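Side-chain contacts in beta-fructofuranosidase (Bifidobacterium adolescentis, PDB 6NOB), which probably hydrolyses terminal beta-D-fructofuranoside units from sucrose and related fructosides: residues A42-P47 with F55-P60; E50-F55 with G154-H159; Y92-M95 with D101-A104; E109-R114 with E123-W128. One frame throughout, in Å; residues are numbered along the deposited sequence.

Contact 1 (A42-P47 with F55-P60); sequences AAHTMP and FSIAVP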
loop_
_atom_site.group_PDB
_atom_site.type_symbol
_atom_site.label_atom_id
_atom_site.label_comp_id
_atom_site.label_asym_id
_atom_site.label_seq_id
_atom_site.Cartn_x
_atom_site.Cartn_y
_atom_site.Cartn_z
ATOM N N ALA A 42 31.037 4.931 -21.747
ATOM C CA ALA A 42 30.585 3.586 -21.431
ATOM C C ALA A 42 29.755 3.041 -22.582
ATOM O O ALA A 42 29.129 3.797 -23.329
ATOM C CB ALA A 42 29.763 3.559 -20.139
ATOM N N ALA A 43 29.756 1.715 -22.713
ATOM C CA ALA A 43 28.935 1.019 -23.697
ATOM C C ALA A 43 28.428 -0.266 -23.066
ATOM O O ALA A 43 29.225 -1.125 -22.676
ATOM C CB ALA A 43 29.722 0.720 -24.977
ATOM N N HIS A 44 27.108 -0.395 -22.959
ATOM C CA HIS A 44 26.474 -1.557 -22.358
ATOM C C HIS A 44 25.516 -2.199 -23.350
ATOM O O HIS A 44 24.870 -1.514 -24.146
ATOM C CB HIS A 44 25.721 -1.181 -21.077
ATOM C CG HIS A 44 26.613 -0.735 -19.962
ATOM N ND1 HIS A 44 26.645 -1.365 -18.737
ATOM C CD2 HIS A 44 27.509 0.278 -19.887
ATOM C CE1 HIS A 44 27.521 -0.761 -17.956
ATOM N NE2 HIS A 44 28.061 0.239 -18.629
ATOM N N THR A 45 25.428 -3.523 -23.296
ATOM C CA THR A 45 24.542 -4.282 -24.164
ATOM C C THR A 45 23.573 -5.087 -23.313
ATOM O O THR A 45 23.986 -5.748 -22.353
ATOM C CB THR A 45 25.332 -5.210 -25.089
ATOM O OG1 THR A 45 26.210 -4.430 -25.911
ATOM C CG2 THR A 45 24.387 -6.007 -25.977
ATOM N N MET A 46 22.293 -5.016 -23.654
ATOM C CA MET A 46 21.308 -5.862 -23.003
ATOM C C MET A 46 21.620 -7.323 -23.316
ATOM O O MET A 46 21.883 -7.655 -24.481
ATOM C CB MET A 46 19.898 -5.507 -23.472
ATOM C CG MET A 46 18.791 -6.278 -22.774
ATOM S SD MET A 46 17.140 -5.691 -23.211
ATOM C CE MET A 46 17.163 -4.044 -22.508
ATOM N N PRO A 47 21.637 -8.206 -22.318
ATOM C CA PRO A 47 21.889 -9.627 -22.596
ATOM C C PRO A 47 20.893 -10.177 -23.606
ATOM O O PRO A 47 19.719 -9.798 -23.616
ATOM C CB PRO A 47 21.728 -10.288 -21.223
ATOM C CG PRO A 47 22.036 -9.200 -20.251
ATOM C CD PRO A 47 21.515 -7.937 -20.876
ATOM N N PHE A 55 19.951 -1.465 -16.181
ATOM C CA PHE A 55 21.334 -1.043 -16.347
ATOM C C PHE A 55 21.769 -0.183 -15.170
ATOM O O PHE A 55 21.000 0.643 -14.671
ATOM C CB PHE A 55 21.516 -0.246 -17.640
ATOM C CG PHE A 55 21.302 -1.044 -18.891
ATOM C CD1 PHE A 55 22.355 -1.718 -19.485
ATOM C CD2 PHE A 55 20.055 -1.099 -19.488
ATOM C CE1 PHE A 55 22.165 -2.445 -20.643
ATOM C CE2 PHE A 55 19.859 -1.825 -20.648
ATOM C CZ PHE A 55 20.916 -2.498 -21.226
ATOM N N SER A 56 23.010 -0.381 -14.733
ATOM C CA SER A 56 23.651 0.484 -13.747
ATOM C C SER A 56 25.009 0.868 -14.315
ATOM O O SER A 56 25.916 0.033 -14.384
ATOM C CB SER A 56 23.791 -0.211 -12.393
ATOM O OG SER A 56 22.679 0.075 -11.562
ATOM N N ILE A 57 25.144 2.123 -14.733
ATOM C CA ILE A 57 26.298 2.585 -15.492
ATOM C C ILE A 57 27.048 3.621 -14.668
ATOM O O ILE A 57 26.445 4.571 -14.156
ATOM C CB ILE A 57 25.876 3.169 -16.852
ATOM C CG1 ILE A 57 25.068 2.138 -17.639
ATOM C CG2 ILE A 57 27.094 3.620 -17.641
ATOM C CD1 ILE A 57 24.163 2.740 -18.690
ATOM N N ALA A 58 28.360 3.435 -14.544
ATOM C CA ALA A 58 29.195 4.411 -13.861
ATOM C C ALA A 58 29.323 5.670 -14.708
ATOM O O ALA A 58 29.603 5.598 -15.909
ATOM C CB ALA A 58 30.575 3.822 -13.574
ATOM N N VAL A 59 29.106 6.824 -14.084
ATOM C CA VAL A 59 29.212 8.114 -14.760
ATOM C C VAL A 59 30.116 9.020 -13.934
ATOM O O VAL A 59 30.151 8.899 -12.702
ATOM C CB VAL A 59 27.829 8.750 -14.977
ATOM C CG1 VAL A 59 26.983 7.885 -15.905
ATOM C CG2 VAL A 59 27.119 8.958 -13.644
ATOM N N PRO A 60 30.870 9.923 -14.556
ATOM C CA PRO A 60 31.725 10.828 -13.784
ATOM C C PRO A 60 30.931 11.943 -13.124
ATOM O O PRO A 60 29.929 12.431 -13.653
ATOM C CB PRO A 60 32.680 11.392 -14.842
ATOM C CG PRO A 60 31.888 11.347 -16.100
ATOM C CD PRO A 60 31.058 10.093 -16.008
#

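Contact 2 (E50-F55 with G154-H159); sequences ERRHHF and GWDNMH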
loop_
_atom_site.group_PDB
_atom_site.type_symbol
_atom_site.label_atom_id
_atom_site.label_comp_id
_atom_site.label_asym_id
_atom_site.label_seq_id
_atom_site.Cartn_x
_atom_site.Cartn_y
_atom_site.Cartn_z
ATOM N N GLU A 50 17.340 -11.544 -22.704
ATOM C CA GLU A 50 16.467 -10.704 -21.897
ATOM C C GLU A 50 15.710 -9.705 -22.762
ATOM O O GLU A 50 16.278 -9.106 -23.681
ATOM C CB GLU A 50 17.266 -9.955 -20.825
ATOM C CG GLU A 50 18.039 -10.860 -19.880
ATOM C CD GLU A 50 18.848 -10.089 -18.853
ATOM O OE1 GLU A 50 18.557 -8.893 -18.638
ATOM O OE2 GLU A 50 19.773 -10.683 -18.258
ATOM N N ARG A 51 14.424 -9.527 -22.460
ATOM C CA ARG A 51 13.619 -8.491 -23.096
ATOM C C ARG A 51 13.533 -7.223 -22.259
ATOM O O ARG A 51 13.122 -6.181 -22.780
ATOM C CB ARG A 51 12.206 -9.012 -23.392
ATOM C CG ARG A 51 11.358 -9.240 -22.157
ATOM C CD ARG A 51 10.062 -9.960 -22.492
ATOM N NE ARG A 51 9.410 -10.453 -21.282
ATOM C CZ ARG A 51 8.450 -9.804 -20.633
ATOM N NH1 ARG A 51 8.016 -8.631 -21.079
ATOM N NH2 ARG A 51 7.919 -10.331 -19.537
ATOM N N ARG A 52 13.900 -7.293 -20.981
ATOM C CA ARG A 52 14.009 -6.133 -20.111
ATOM C C ARG A 52 15.274 -6.279 -19.279
ATOM O O ARG A 52 15.674 -7.391 -18.926
ATOM C CB ARG A 52 12.782 -5.987 -19.196
ATOM C CG ARG A 52 11.534 -5.503 -19.914
ATOM C CD ARG A 52 10.295 -5.608 -19.039
ATOM N NE ARG A 52 9.130 -5.015 -19.692
ATOM C CZ ARG A 52 7.875 -5.183 -19.285
ATOM N NH1 ARG A 52 7.615 -5.930 -18.220
ATOM N NH2 ARG A 52 6.879 -4.604 -19.943
ATOM N N HIS A 53 15.910 -5.150 -18.977
ATOM C CA HIS A 53 17.152 -5.181 -18.218
ATOM C C HIS A 53 17.325 -3.877 -17.455
ATOM O O HIS A 53 17.039 -2.796 -17.975
ATOM C CB HIS A 53 18.361 -5.425 -19.132
ATOM C CG HIS A 53 19.659 -5.558 -18.396
ATOM N ND1 HIS A 53 20.052 -6.728 -17.782
ATOM C CD2 HIS A 53 20.655 -4.666 -18.177
ATOM C CE1 HIS A 53 21.233 -6.553 -17.216
ATOM N NE2 HIS A 53 21.621 -5.310 -17.439
ATOM N N HIS A 54 17.799 -3.998 -16.218
ATOM C CA HIS A 54 18.125 -2.852 -15.377
ATOM C C HIS A 54 19.617 -2.573 -15.522
ATOM O O HIS A 54 20.449 -3.355 -15.051
ATOM C CB HIS A 54 17.743 -3.135 -13.925
ATOM C CG HIS A 54 18.230 -2.107 -12.947
ATOM N ND1 HIS A 54 18.245 -2.330 -11.586
ATOM C CD2 HIS A 54 18.702 -0.850 -13.126
ATOM C CE1 HIS A 54 18.714 -1.260 -10.970
ATOM N NE2 HIS A 54 19.001 -0.349 -11.882
ATOM N N PHE A 55 19.951 -1.465 -16.181
ATOM C CA PHE A 55 21.334 -1.043 -16.347
ATOM C C PHE A 55 21.769 -0.183 -15.170
ATOM O O PHE A 55 21.000 0.643 -14.671
ATOM C CB PHE A 55 21.516 -0.246 -17.640
ATOM C CG PHE A 55 21.302 -1.044 -18.891
ATOM C CD1 PHE A 55 22.355 -1.718 -19.485
ATOM C CD2 PHE A 55 20.055 -1.099 -19.488
ATOM C CE1 PHE A 55 22.165 -2.445 -20.643
ATOM C CE2 PHE A 55 19.859 -1.825 -20.648
ATOM C CZ PHE A 55 20.916 -2.498 -21.226
ATOM N N GLY A 154 0.302 -0.379 -15.557
ATOM C CA GLY A 154 -0.407 -1.426 -14.869
ATOM C C GLY A 154 0.528 -2.328 -14.073
ATOM O O GLY A 154 1.739 -2.132 -14.016
ATOM N N TRP A 155 -0.075 -3.334 -13.448
ATOM C CA TRP A 155 0.699 -4.315 -12.702
ATOM C C TRP A 155 1.536 -5.161 -13.656
ATOM O O TRP A 155 1.117 -5.456 -14.779
ATOM C CB TRP A 155 -0.231 -5.203 -11.870
ATOM C CG TRP A 155 0.500 -6.144 -10.961
ATOM C CD1 TRP A 155 0.803 -5.949 -9.642
ATOM C CD2 TRP A 155 1.024 -7.432 -11.305
ATOM N NE1 TRP A 155 1.486 -7.034 -9.147
ATOM C CE2 TRP A 155 1.634 -7.959 -10.149
ATOM C CE3 TRP A 155 1.037 -8.192 -12.480
ATOM C CZ2 TRP A 155 2.249 -9.207 -10.134
ATOM C CZ3 TRP A 155 1.651 -9.429 -12.464
ATOM C CH2 TRP A 155 2.248 -9.925 -11.300
ATOM N N ASP A 156 2.729 -5.540 -13.211
ATOM C CA ASP A 156 3.621 -6.396 -13.988
ATOM C C ASP A 156 4.588 -7.066 -13.018
ATOM O O ASP A 156 4.383 -7.038 -11.800
ATOM C CB ASP A 156 4.347 -5.594 -15.075
ATOM C CG ASP A 156 4.689 -6.431 -16.294
ATOM O OD1 ASP A 156 4.759 -7.672 -16.173
ATOM O OD2 ASP A 156 4.889 -5.839 -17.375
ATOM N N ASN A 157 5.647 -7.672 -13.561
ATOM C CA ASN A 157 6.629 -8.372 -12.740
ATOM C C ASN A 157 7.155 -7.458 -11.640
ATOM O O ASN A 157 7.592 -6.332 -11.900
ATOM C CB ASN A 157 7.776 -8.880 -13.613
ATOM C CG ASN A 157 7.357 -10.032 -14.515
ATOM O OD1 ASN A 157 6.714 -10.985 -14.071
ATOM N ND2 ASN A 157 7.723 -9.947 -15.792
ATOM N N MET A 158 7.111 -7.954 -10.408
ATOM C CA MET A 158 7.132 -7.094 -9.235
ATOM C C MET A 158 8.552 -6.802 -8.765
ATOM O O MET A 158 9.363 -7.718 -8.589
ATOM C CB MET A 158 6.319 -7.732 -8.108
ATOM C CG MET A 158 4.848 -7.359 -8.157
ATOM S SD MET A 158 4.602 -5.607 -7.804
ATOM C CE MET A 158 4.256 -4.930 -9.423
ATOM N N HIS A 159 8.837 -5.515 -8.570
ATOM C CA HIS A 159 10.036 -5.003 -7.925
ATOM C C HIS A 159 9.669 -4.466 -6.545
ATOM O O HIS A 159 8.495 -4.368 -6.179
ATOM C CB HIS A 159 10.684 -3.881 -8.747
ATOM C CG HIS A 159 10.961 -4.228 -10.177
ATOM N ND1 HIS A 159 9.997 -4.723 -11.030
ATOM C CD2 HIS A 159 12.092 -4.111 -10.914
ATOM C CE1 HIS A 159 10.528 -4.915 -12.224
ATOM N NE2 HIS A 159 11.798 -4.551 -12.181
HETATM O O HOH W 1 7.560 -12.314 -17.569
HETATM O O HOH W 2 5.442 -8.921 -18.645
HETATM O O HOH W 3 8.975 -7.215 -16.118
#

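Contact 3 (Y92-M95 with D101-A104); sequences YVNM and DWPA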
loop_
_atom_site.group_PDB
_atom_site.type_symbol
_atom_site.label_atom_id
_atom_site.label_comp_id
_atom_site.label_asym_id
_atom_site.label_seq_id
_atom_site.Cartn_x
_atom_site.Cartn_y
_atom_site.Cartn_z
ATOM N N TYR A 92 15.550 11.626 -10.365
ATOM C CA TYR A 92 14.930 10.959 -11.499
ATOM C C TYR A 92 15.549 11.415 -12.816
ATOM O O TYR A 92 15.897 12.587 -12.989
ATOM C CB TYR A 92 13.425 11.225 -11.507
ATOM C CG TYR A 92 12.674 10.400 -12.522
ATOM C CD1 TYR A 92 12.485 9.037 -12.332
ATOM C CD2 TYR A 92 12.159 10.978 -13.675
ATOM C CE1 TYR A 92 11.803 8.272 -13.258
ATOM C CE2 TYR A 92 11.475 10.222 -14.608
ATOM C CZ TYR A 92 11.299 8.871 -14.393
ATOM O OH TYR A 92 10.619 8.115 -15.317
ATOM N N VAL A 93 15.696 10.469 -13.741
ATOM C CA VAL A 93 16.170 10.729 -15.096
ATOM C C VAL A 93 15.096 10.254 -16.065
ATOM O O VAL A 93 14.664 9.098 -16.001
ATOM C CB VAL A 93 17.514 10.031 -15.374
ATOM C CG1 VAL A 93 17.877 10.149 -16.849
ATOM C CG2 VAL A 93 18.613 10.634 -14.507
ATOM N N ASN A 94 14.664 11.147 -16.952
ATOM C CA ASN A 94 13.582 10.867 -17.895
ATOM C C ASN A 94 14.187 10.553 -19.258
ATOM O O ASN A 94 14.610 11.452 -19.988
ATOM C CB ASN A 94 12.619 12.048 -17.977
ATOM C CG ASN A 94 11.625 11.917 -19.119
ATOM O OD1 ASN A 94 11.253 10.811 -19.519
ATOM N ND2 ASN A 94 11.199 13.053 -19.660
ATOM N N MET A 95 14.225 9.264 -19.602
ATOM C CA MET A 95 14.607 8.827 -20.937
ATOM C C MET A 95 13.460 8.101 -21.629
ATOM O O MET A 95 13.686 7.338 -22.575
ATOM C CB MET A 95 15.850 7.939 -20.881
ATOM C CG MET A 95 16.719 8.032 -22.121
ATOM S SD MET A 95 18.295 7.178 -21.953
ATOM C CE MET A 95 18.932 7.370 -23.619
ATOM N N ASP A 101 6.197 15.675 -21.661
ATOM C CA ASP A 101 6.001 16.860 -20.836
ATOM C C ASP A 101 7.123 17.072 -19.828
ATOM O O ASP A 101 7.134 18.106 -19.153
ATOM C CB ASP A 101 4.661 16.777 -20.100
ATOM C CG ASP A 101 3.487 17.155 -20.981
ATOM O OD1 ASP A 101 3.695 17.364 -22.195
ATOM O OD2 ASP A 101 2.356 17.248 -20.456
ATOM N N TRP A 102 8.061 16.128 -19.707
ATOM C CA TRP A 102 9.185 16.268 -18.799
ATOM C C TRP A 102 10.487 16.430 -19.572
ATOM O O TRP A 102 10.673 15.786 -20.611
ATOM C CB TRP A 102 9.318 15.051 -17.876
ATOM C CG TRP A 102 8.285 14.957 -16.802
ATOM C CD1 TRP A 102 7.490 15.961 -16.329
ATOM C CD2 TRP A 102 7.935 13.784 -16.060
ATOM N NE1 TRP A 102 6.665 15.484 -15.338
ATOM C CE2 TRP A 102 6.921 14.151 -15.152
ATOM C CE3 TRP A 102 8.384 12.459 -16.072
ATOM C CZ2 TRP A 102 6.345 13.240 -14.268
ATOM C CZ3 TRP A 102 7.814 11.558 -15.194
ATOM C CH2 TRP A 102 6.804 11.952 -14.303
ATOM N N PRO A 103 11.406 17.272 -19.093
ATOM C CA PRO A 103 12.767 17.263 -19.643
ATOM C C PRO A 103 13.541 16.040 -19.179
ATOM O O PRO A 103 12.973 15.153 -18.535
ATOM C CB PRO A 103 13.372 18.561 -19.097
ATOM C CG PRO A 103 12.644 18.780 -17.809
ATOM C CD PRO A 103 11.235 18.301 -18.053
ATOM N N ALA A 104 14.839 15.985 -19.486
ATOM C CA ALA A 104 15.636 14.823 -19.107
ATOM C C ALA A 104 15.732 14.682 -17.592
ATOM O O ALA A 104 15.724 13.563 -17.063
ATOM C CB ALA A 104 17.030 14.916 -19.729
#

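Contact 4 (E109-R114 with E123-W128); sequences EQIYNR and EPFARW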
loop_
_atom_site.group_PDB
_atom_site.type_symbol
_atom_site.label_atom_id
_atom_site.label_comp_id
_atom_site.label_asym_id
_atom_site.label_seq_id
_atom_site.Cartn_x
_atom_site.Cartn_y
_atom_site.Cartn_z
ATOM N N GLU A 109 8.814 19.646 -8.578
ATOM C CA GLU A 109 7.637 20.400 -8.993
ATOM C C GLU A 109 7.109 19.890 -10.328
ATOM O O GLU A 109 5.901 19.681 -10.489
ATOM C CB GLU A 109 7.977 21.890 -9.075
ATOM C CG GLU A 109 6.782 22.829 -8.968
ATOM C CD GLU A 109 6.066 23.018 -10.294
ATOM O OE1 GLU A 109 6.738 23.001 -11.347
ATOM O OE2 GLU A 109 4.829 23.191 -10.283
ATOM N N GLN A 110 8.005 19.659 -11.290
ATOM C CA GLN A 110 7.581 19.176 -12.599
ATOM C C GLN A 110 7.045 17.750 -12.533
ATOM O O GLN A 110 6.174 17.381 -13.328
ATOM C CB GLN A 110 8.745 19.263 -13.589
ATOM C CG GLN A 110 9.111 20.684 -13.986
ATOM C CD GLN A 110 10.394 20.760 -14.797
ATOM O OE1 GLN A 110 11.415 20.182 -14.423
ATOM N NE2 GLN A 110 10.347 21.482 -15.912
ATOM N N ILE A 111 7.537 16.940 -11.595
ATOM C CA ILE A 111 7.121 15.543 -11.537
ATOM C C ILE A 111 5.744 15.404 -10.895
ATOM O O ILE A 111 4.903 14.634 -11.372
ATOM C CB ILE A 111 8.179 14.703 -10.795
ATOM C CG1 ILE A 111 9.478 14.641 -11.603
ATOM C CG2 ILE A 111 7.658 13.295 -10.521
ATOM C CD1 ILE A 111 10.582 13.857 -10.930
ATOM N N TYR A 112 5.479 16.151 -9.821
ATOM C CA TYR A 112 4.306 15.900 -8.995
ATOM C C TYR A 112 3.197 16.934 -9.122
ATOM O O TYR A 112 2.039 16.600 -8.853
ATOM C CB TYR A 112 4.713 15.798 -7.518
ATOM C CG TYR A 112 5.466 14.528 -7.193
ATOM C CD1 TYR A 112 4.788 13.345 -6.930
ATOM C CD2 TYR A 112 6.853 14.511 -7.153
ATOM C CE1 TYR A 112 5.469 12.182 -6.637
ATOM C CE2 TYR A 112 7.545 13.351 -6.858
ATOM C CZ TYR A 112 6.848 12.190 -6.601
ATOM O OH TYR A 112 7.530 11.032 -6.307
ATOM N N ASN A 113 3.505 18.171 -9.509
ATOM C CA ASN A 113 2.481 19.216 -9.590
ATOM C C ASN A 113 1.771 19.139 -10.944
ATOM O O ASN A 113 1.943 19.976 -11.832
ATOM C CB ASN A 113 3.103 20.586 -9.352
ATOM C CG ASN A 113 2.069 21.692 -9.308
ATOM O OD1 ASN A 113 0.952 21.495 -8.827
ATOM N ND2 ASN A 113 2.435 22.864 -9.817
ATOM N N ARG A 114 0.952 18.097 -11.087
ATOM C CA ARG A 114 0.213 17.847 -12.316
ATOM C C ARG A 114 -1.180 17.335 -11.983
ATOM O O ARG A 114 -1.371 16.601 -11.010
ATOM C CB ARG A 114 0.917 16.821 -13.219
ATOM C CG ARG A 114 2.356 17.150 -13.565
ATOM C CD ARG A 114 2.977 16.039 -14.390
ATOM N NE ARG A 114 2.178 15.739 -15.574
ATOM C CZ ARG A 114 2.259 16.413 -16.716
ATOM N NH1 ARG A 114 3.106 17.427 -16.829
ATOM N NH2 ARG A 114 1.495 16.073 -17.746
ATOM N N GLU A 123 3.633 8.943 -3.708
ATOM C CA GLU A 123 3.525 8.341 -5.025
ATOM C C GLU A 123 4.929 8.206 -5.590
ATOM O O GLU A 123 5.810 9.011 -5.262
ATOM C CB GLU A 123 2.668 9.186 -5.983
ATOM C CG GLU A 123 1.268 9.516 -5.488
ATOM C CD GLU A 123 0.546 10.484 -6.409
ATOM O OE1 GLU A 123 1.115 10.830 -7.467
ATOM O OE2 GLU A 123 -0.586 10.902 -6.076
ATOM N N PRO A 124 5.176 7.200 -6.424
ATOM C CA PRO A 124 6.457 7.135 -7.132
ATOM C C PRO A 124 6.536 8.232 -8.184
ATOM O O PRO A 124 5.558 8.922 -8.476
ATOM C CB PRO A 124 6.447 5.741 -7.764
ATOM C CG PRO A 124 4.998 5.431 -7.936
ATOM C CD PRO A 124 4.305 6.060 -6.758
ATOM N N PHE A 125 7.737 8.396 -8.747
ATOM C CA PHE A 125 7.928 9.369 -9.818
ATOM C C PHE A 125 6.913 9.155 -10.933
ATOM O O PHE A 125 6.256 10.097 -11.387
ATOM C CB PHE A 125 9.349 9.271 -10.377
ATOM C CG PHE A 125 10.421 9.644 -9.395
ATOM C CD1 PHE A 125 10.395 10.868 -8.749
ATOM C CD2 PHE A 125 11.463 8.772 -9.129
ATOM C CE1 PHE A 125 11.388 11.212 -7.850
ATOM C CE2 PHE A 125 12.457 9.109 -8.232
ATOM C CZ PHE A 125 12.421 10.331 -7.594
ATOM N N ALA A 126 6.770 7.910 -11.374
ATOM C CA ALA A 126 5.840 7.530 -12.427
ATOM C C ALA A 126 5.650 6.019 -12.349
ATOM O O ALA A 126 6.131 5.367 -11.415
ATOM C CB ALA A 126 6.355 7.981 -13.798
ATOM N N ARG A 127 4.955 5.460 -13.343
ATOM C CA ARG A 127 4.719 4.023 -13.462
ATOM C C ARG A 127 3.844 3.500 -12.323
ATOM O O ARG A 127 3.111 4.272 -11.697
ATOM C CB ARG A 127 6.050 3.261 -13.530
ATOM C CG ARG A 127 7.087 3.877 -14.477
ATOM C CD ARG A 127 6.686 3.768 -15.948
ATOM N NE ARG A 127 5.900 4.913 -16.407
ATOM C CZ ARG A 127 6.422 6.057 -16.838
ATOM N NH1 ARG A 127 7.737 6.222 -16.863
ATOM N NH2 ARG A 127 5.629 7.043 -17.239
ATOM N N TRP A 128 3.909 2.197 -12.051
ATOM C CA TRP A 128 2.939 1.511 -11.203
ATOM C C TRP A 128 3.512 1.198 -9.827
ATOM O O TRP A 128 4.679 0.815 -9.700
ATOM C CB TRP A 128 2.471 0.208 -11.863
ATOM C CG TRP A 128 1.740 -0.733 -10.939
ATOM C CD1 TRP A 128 2.296 -1.609 -10.046
ATOM C CD2 TRP A 128 0.319 -0.911 -10.840
ATOM N NE1 TRP A 128 1.310 -2.305 -9.388
ATOM C CE2 TRP A 128 0.089 -1.899 -9.859
ATOM C CE3 TRP A 128 -0.779 -0.328 -11.480
ATOM C CZ2 TRP A 128 -1.193 -2.316 -9.505
ATOM C CZ3 TRP A 128 -2.052 -0.746 -11.127
ATOM C CH2 TRP A 128 -2.247 -1.731 -10.150
#

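Contact 1 (A42-P47 with F55-P60)
H44 sets CG opposite its carbonyl carbon (chi1 -67°), and I57 does the same with CG1 (chi1 -56°). These torsions lay the imidazole and the isoleucine chain alongside one another, running opposite ways. I57 CG1 comes to rest over the middle of the H44 ring face, 3.7 Å from the ring centroid and nearly on the normal, a CH-pi contact. The other branch, I57 CG2, lies 3.7 Å from A42 CB. F55 continues the layer: its CD1 is 3.8 Å from H44 CB. The far end of the phenyl ring, CZ, touches M46 CB at 3.9 Å. M46 N sits at the ring edge, in its plane. The thioether chain bends at its end and brings M46 CE to 4.0 Å from F55 CE2. Strands 42-45 and 55-58 run antiparallel, with axes 8.2 Å apart. They belong to two different four-stranded sheets that face each other in the N-terminal beta-sandwich, each at an outer position. V31 packs on both F55 and I57 from strand 30-34. No hydrogen bond crosses between the two segments. The cohesion is apolar. H44 joins in through the face of its ring, and neither ring nitrogen makes a hydrogen bond to 55-60.

Contact 2 (E50-F55 with G154-H159)
R52 on strand 52-58 and D156 in the loop before strand 159-165 form a salt bridge between the N-terminal beta-sandwich and the beta-propeller characteristic of family 32. R52 reaches across with an extended chain. Its NH1 gives a nearly straight hydrogen bond of 2.9 Å to D156 OD2 (166°). The acceptor lies in the guanidinium plane, but the donor comes from above the carboxylate plane, and the two groups are turned 74° apart. R51 runs alongside, and its NH1 lies over the face of the R52 guanidinium. Water fills out the contact. One water links R51 NH2 to D156 OD1, which also accepts N157 N at 2.8 Å. Another links R52 NH1 to N157 ND2, with 2.8 Å from NH1 to the water. The N157 amide is fixed from its other end, where OD1 accepts G192 N. An alanine in place of D156 would probably leave R52 NH1 without its anionic mate and strip the water at R51 NH2 of an acceptor. Two arginines lie close together here. The D156 carboxylate is likely to offset part of their charge, and E22 adds a long, weak ion pair to R52.

Contact 3 (Y92-M95 with D101-A104)
Y92 places its ring against W102 by turning CG opposite its own backbone N (chi1 -171°). Y92 CE2 then meets W102 CZ3 at 3.9 Å. The ring planes stand 77° apart and their centroids lie 5.9 Å from each other, an oblique pairing. F76 meets the Y92 ring edge-to-face. At V93 the backbone does the touching: V93 CA lies 3.5 Å from A104 O in a CA-H...O contact. The CA-CB bond of V93 points away from 101-104, and the side chain packs on I7 and V9 of strand 5-10. Here the chain leaves the last strand of the N-terminal sandwich and enters the linker to helix 108-112. The contact pins the two ends of a short loop in that linker, and N94 supplies both hydrogen bonds. N94 N donates to A104 O at 2.6 Å, a short and almost straight bond (176°). The N94 side chain reaches the next carbonyl back, with ND2 donating to P103 O at 3.0 Å. P103 O lies in the amide plane, whereas the donor stands above the carbonyl plane. The same ND2 also gives a hydrogen bond to D99 O, and N94 OD1 accepts N96 N, which fixes the rotation of the amide. N94 ND2 lies 3.3 Å from W102 CB, with the amide nearly perpendicular to the indole. W102 NE1 donates to Q110 O in the following helix.

Contact 4 (E109-R114 with E123-W128)
Y112, at the end of helix 108-112, reaches E123 and F125 with the far half of its ring. From CB the ring is directed by CG standing opposite the carbonyl carbon (chi1 -72°). I111 CG2 lies over one ring face, near its rim. Along one side of the ring, Y112 CE1 comes within 3.5 Å of E123 O. On the other side, Y112 CE2 touches F125 CD1 at 4.2 Å. At the tip, Y112 OH donates a hydrogen bond of 2.9 Å to E123 O, which lies near the ring plane. The donor is tilted 33° from the carbonyl plane. A phenylalanine here would probably leave E123 O without this hydroxyl donor and the ring without its polar tie to the 123-125 loop. I111 widens the contact: its CD1 meets F125 CD1 at 3.7 Å, and its CG2 lies 3.6 Å from F125 O. The E123 carboxylate is held by S118 and by a salt bridge to R117. W636, near the C terminus, stacks on the Y112 ring. The short helix is thus joined to the chain entering strand 127-138 of the propeller, with F125 resting on F76 of strand 72-80 and E123 on M471 of strand 468-481.

From the N terminus, contact 1 comes first and closes a short loop between the two sheets of the N-terminal sandwich. Contact 2 begins within that loop, so the two cross. They share F55 and strand 52-58, and M46 and P47 pack on H53. Contact 2 then closes about a hundred residues later, in the propeller. Contacts 3 and 4 lie inside this long span, one after the other. Contact 3 closes a small loop in the linker. Contact 4 joins the linker helix to the loop that leads into strand 127-138, the first of the propeller. These two touch, through the D101-R114 salt bridge and the packing of Y92 on F125. W128 of contact 4 packs against 154-158 of contact 2.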